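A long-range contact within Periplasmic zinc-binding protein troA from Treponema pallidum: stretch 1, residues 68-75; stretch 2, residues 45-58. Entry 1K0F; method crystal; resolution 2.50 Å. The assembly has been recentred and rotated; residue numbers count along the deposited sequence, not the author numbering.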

# COMPACT_ATOMS: atom_id res chain seq x y z
N GLU A 68 5.76 -10.35 -17.04
CA GLU A 68 6.40 -11.46 -17.73
C GLU A 68 6.54 -12.65 -16.78
O GLU A 68 5.98 -13.72 -17.03
CB GLU A 68 7.79 -11.04 -18.23
CG GLU A 68 8.14 -11.51 -19.64
CD GLU A 68 7.70 -10.54 -20.74
OE1 GLU A 68 7.11 -11.00 -21.75
OE2 GLU A 68 7.94 -9.32 -20.60
N VAL A 69 7.26 -12.44 -15.68
CA VAL A 69 7.48 -13.48 -14.68
C VAL A 69 6.19 -14.16 -14.22
O VAL A 69 6.16 -15.37 -14.01
CB VAL A 69 8.20 -12.93 -13.41
CG1 VAL A 69 9.24 -13.94 -12.93
CG2 VAL A 69 8.87 -11.59 -13.72
N PHE A 70 5.12 -13.38 -14.05
CA PHE A 70 3.85 -13.94 -13.61
C PHE A 70 3.11 -14.65 -14.74
O PHE A 70 2.93 -15.87 -14.69
CB PHE A 70 2.96 -12.84 -13.02
CG PHE A 70 3.34 -12.45 -11.62
CD1 PHE A 70 3.94 -13.36 -10.77
CD2 PHE A 70 3.09 -11.16 -11.15
CE1 PHE A 70 4.31 -12.99 -9.47
CE2 PHE A 70 3.45 -10.79 -9.86
CZ PHE A 70 4.06 -11.71 -9.01
N SER A 71 2.69 -13.91 -15.76
CA SER A 71 1.98 -14.49 -16.89
C SER A 71 2.66 -15.80 -17.29
O SER A 71 2.02 -16.74 -17.77
CB SER A 71 1.96 -13.51 -18.08
OG SER A 71 3.10 -13.64 -18.92
N LYS A 72 3.97 -15.87 -17.06
CA LYS A 72 4.74 -17.06 -17.39
C LYS A 72 4.50 -18.19 -16.38
O LYS A 72 4.14 -19.31 -16.76
CB LYS A 72 6.23 -16.71 -17.44
CG LYS A 72 6.62 -15.89 -18.66
CD LYS A 72 7.97 -15.19 -18.47
CE LYS A 72 8.64 -14.88 -19.81
NZ LYS A 72 7.70 -14.30 -20.82
N LEU A 73 4.71 -17.90 -15.10
CA LEU A 73 4.53 -18.89 -14.04
C LEU A 73 3.07 -19.25 -13.82
O LEU A 73 2.75 -20.22 -13.13
CB LEU A 73 5.15 -18.38 -12.74
CG LEU A 73 6.45 -19.06 -12.30
CD1 LEU A 73 7.64 -18.41 -12.98
CD2 LEU A 73 6.60 -18.97 -10.78
N ARG A 74 2.17 -18.45 -14.39
CA ARG A 74 0.74 -18.71 -14.27
C ARG A 74 0.45 -19.98 -15.05
O ARG A 74 1.24 -20.38 -15.90
CB ARG A 74 -0.07 -17.53 -14.84
CG ARG A 74 0.27 -16.18 -14.21
CD ARG A 74 -0.71 -15.10 -14.63
NE ARG A 74 -2.08 -15.49 -14.33
CZ ARG A 74 -2.95 -14.72 -13.69
NH1 ARG A 74 -2.59 -13.51 -13.27
NH2 ARG A 74 -4.18 -15.17 -13.45
N GLY A 75 -0.68 -20.61 -14.76
CA GLY A 75 -1.06 -21.82 -15.47
C GLY A 75 -0.36 -23.07 -14.97
O GLY A 75 -0.90 -24.18 -15.07
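Stretch 2, residues 45-58: DVEWLGNADLILYN

Stretch 2 meets the helix of stretch 1 with two elements in turn. Its own helix, ending at Asn51, runs nearly parallel to helix 68-73, with a signed crossing angle of -19° and axes 11.2 Å apart at closest approach. The chain leaves helical geometry at Ala52 and returns as a strand, extended through Tyr57, whose direction makes 145° with that of helix 68-73, so it runs roughly the opposite way, the axes coming within 10.9 Å. No hydrogen bond joins the stretches; the contact is mainly apolar packing.

Glu68 lies beyond reach of stretch 2, and its OE1 forms a salt bridge with NZ of Lys72 at 3.5 Å, one helical turn on. Val69 begins the contact: its CG1 lies 3.4 Å from CG2 of Val46, and these compact branched side chains pack against each other beside the leucines that also lie between the helices.

Phe70, buried, reaches both elements. Its CE1 lies 3.5 Å from CG2 of Ile55 and 4.1 Å from CD2 of Leu49, the latter at the ring edge. Tyr57 lies over one face of the ring, with its CG 3.5 Å from Phe70 CE2; the ring planes are inclined by 32° and the centroids are 4.2 Å apart. A flat, wide side chain can thus touch helix and strand together.

Ser71 points away and Lys72 stays out of reach, as suits polar residues on the exposed side. Leu73 returns to the interface, where its CD2 packs 3.5 Å from CD1 of Ile55, 3.6 Å from CB of Leu49 and 3.7 Å from N of Gly50.

Arg74 leaves the helix, its CA-to-CB bond sideways, yet its long side chain brings NH1 to 2.4 Å from OH of Tyr57, too poorly angled for a hydrogen bond. Gly75 makes no contact; its positive phi suits glycine.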

# COMPACT_ATOMS: atom_id res chain seq x y z
N ASP A 45 14.23 -14.98 -5.75
CA ASP A 45 12.81 -14.67 -5.89
C ASP A 45 12.12 -15.53 -6.96
O ASP A 45 11.23 -16.31 -6.64
CB ASP A 45 12.62 -13.18 -6.21
CG ASP A 45 13.13 -12.27 -5.09
OD1 ASP A 45 12.71 -12.45 -3.92
OD2 ASP A 45 13.95 -11.38 -5.37
N VAL A 46 12.53 -15.38 -8.22
CA VAL A 46 11.95 -16.15 -9.33
C VAL A 46 11.99 -17.65 -9.06
O VAL A 46 11.26 -18.43 -9.67
CB VAL A 46 12.69 -15.85 -10.67
CG1 VAL A 46 12.47 -16.98 -11.67
CG2 VAL A 46 12.19 -14.54 -11.26
N GLU A 47 12.86 -18.05 -8.14
CA GLU A 47 13.01 -19.45 -7.78
C GLU A 47 11.98 -19.85 -6.72
O GLU A 47 11.26 -20.84 -6.89
CB GLU A 47 14.43 -19.70 -7.27
CG GLU A 47 14.54 -20.70 -6.16
CD GLU A 47 15.97 -21.08 -5.90
OE1 GLU A 47 16.22 -21.95 -5.05
OE2 GLU A 47 16.85 -20.48 -6.57
N TRP A 48 11.91 -19.08 -5.64
CA TRP A 48 10.94 -19.33 -4.58
C TRP A 48 9.63 -19.46 -5.35
O TRP A 48 8.88 -20.43 -5.17
CB TRP A 48 10.83 -18.13 -3.64
CG TRP A 48 11.97 -17.96 -2.69
CD1 TRP A 48 13.15 -17.31 -2.94
CD2 TRP A 48 12.05 -18.42 -1.34
NE1 TRP A 48 13.95 -17.34 -1.82
CE2 TRP A 48 13.30 -18.02 -0.82
CE3 TRP A 48 11.17 -19.14 -0.50
CZ2 TRP A 48 13.70 -18.31 0.48
CZ3 TRP A 48 11.58 -19.43 0.80
CH2 TRP A 48 12.83 -19.01 1.28
N LEU A 49 9.39 -18.48 -6.21
CA LEU A 49 8.19 -18.43 -7.04
C LEU A 49 8.11 -19.75 -7.77
O LEU A 49 7.08 -20.41 -7.75
CB LEU A 49 8.28 -17.29 -8.07
CG LEU A 49 7.90 -15.86 -7.67
CD1 LEU A 49 8.20 -14.91 -8.82
CD2 LEU A 49 6.44 -15.79 -7.32
N GLY A 50 9.21 -20.12 -8.40
CA GLY A 50 9.25 -21.36 -9.15
C GLY A 50 8.67 -22.55 -8.41
O GLY A 50 8.09 -23.44 -9.02
N ASN A 51 8.82 -22.56 -7.09
CA ASN A 51 8.32 -23.67 -6.28
C ASN A 51 7.03 -23.37 -5.52
O ASN A 51 6.46 -24.26 -4.87
CB ASN A 51 9.39 -24.11 -5.28
CG ASN A 51 10.78 -23.97 -5.83
OD1 ASN A 51 11.09 -24.49 -6.90
ND2 ASN A 51 11.64 -23.27 -5.09
N ALA A 52 6.57 -22.13 -5.59
CA ALA A 52 5.35 -21.74 -4.89
C ALA A 52 4.16 -22.54 -5.38
O ALA A 52 4.08 -22.93 -6.54
CB ALA A 52 5.09 -20.26 -5.07
N ASP A 53 3.24 -22.82 -4.47
CA ASP A 53 2.03 -23.54 -4.81
C ASP A 53 0.96 -22.47 -5.01
O ASP A 53 -0.05 -22.69 -5.67
CB ASP A 53 1.62 -24.46 -3.66
CG ASP A 53 2.71 -25.41 -3.28
OD1 ASP A 53 3.28 -26.04 -4.21
OD2 ASP A 53 3.00 -25.52 -2.08
N LEU A 54 1.21 -21.31 -4.42
CA LEU A 54 0.28 -20.19 -4.51
C LEU A 54 1.04 -18.88 -4.61
O LEU A 54 1.80 -18.53 -3.72
CB LEU A 54 -0.61 -20.16 -3.28
CG LEU A 54 -1.43 -18.89 -3.07
CD1 LEU A 54 -2.45 -18.78 -4.18
CD2 LEU A 54 -2.11 -18.92 -1.71
N ILE A 55 0.84 -18.17 -5.71
CA ILE A 55 1.50 -16.88 -5.89
C ILE A 55 0.44 -15.79 -5.75
O ILE A 55 -0.62 -15.85 -6.40
CB ILE A 55 2.18 -16.74 -7.26
CG1 ILE A 55 3.46 -17.58 -7.29
CG2 ILE A 55 2.53 -15.28 -7.51
CD1 ILE A 55 4.09 -17.65 -8.67
N LEU A 56 0.73 -14.81 -4.90
CA LEU A 56 -0.19 -13.71 -4.64
C LEU A 56 0.41 -12.35 -4.93
O LEU A 56 1.52 -12.03 -4.50
CB LEU A 56 -0.66 -13.76 -3.18
CG LEU A 56 -1.65 -14.87 -2.81
CD1 LEU A 56 -2.04 -14.75 -1.34
CD2 LEU A 56 -2.87 -14.80 -3.70
N TYR A 57 -0.35 -11.54 -5.66
CA TYR A 57 0.08 -10.20 -6.00
C TYR A 57 -1.14 -9.30 -6.17
O TYR A 57 -2.27 -9.77 -6.36
CB TYR A 57 0.94 -10.22 -7.26
CG TYR A 57 0.24 -10.59 -8.55
CD1 TYR A 57 -0.22 -11.89 -8.78
CD2 TYR A 57 0.10 -9.65 -9.59
CE1 TYR A 57 -0.79 -12.25 -9.99
CE2 TYR A 57 -0.46 -10.00 -10.81
CZ TYR A 57 -0.91 -11.30 -11.00
OH TYR A 57 -1.49 -11.63 -12.21
N ASN A 58 -0.90 -8.00 -6.07
CA ASN A 58 -1.94 -6.99 -6.19
C ASN A 58 -2.83 -7.11 -7.42
O ASN A 58 -4.00 -7.51 -7.35
CB ASN A 58 -1.29 -5.61 -6.19
CG ASN A 58 -2.12 -4.57 -5.49
OD1 ASN A 58 -2.73 -4.85 -4.46
ND2 ASN A 58 -2.14 -3.36 -6.04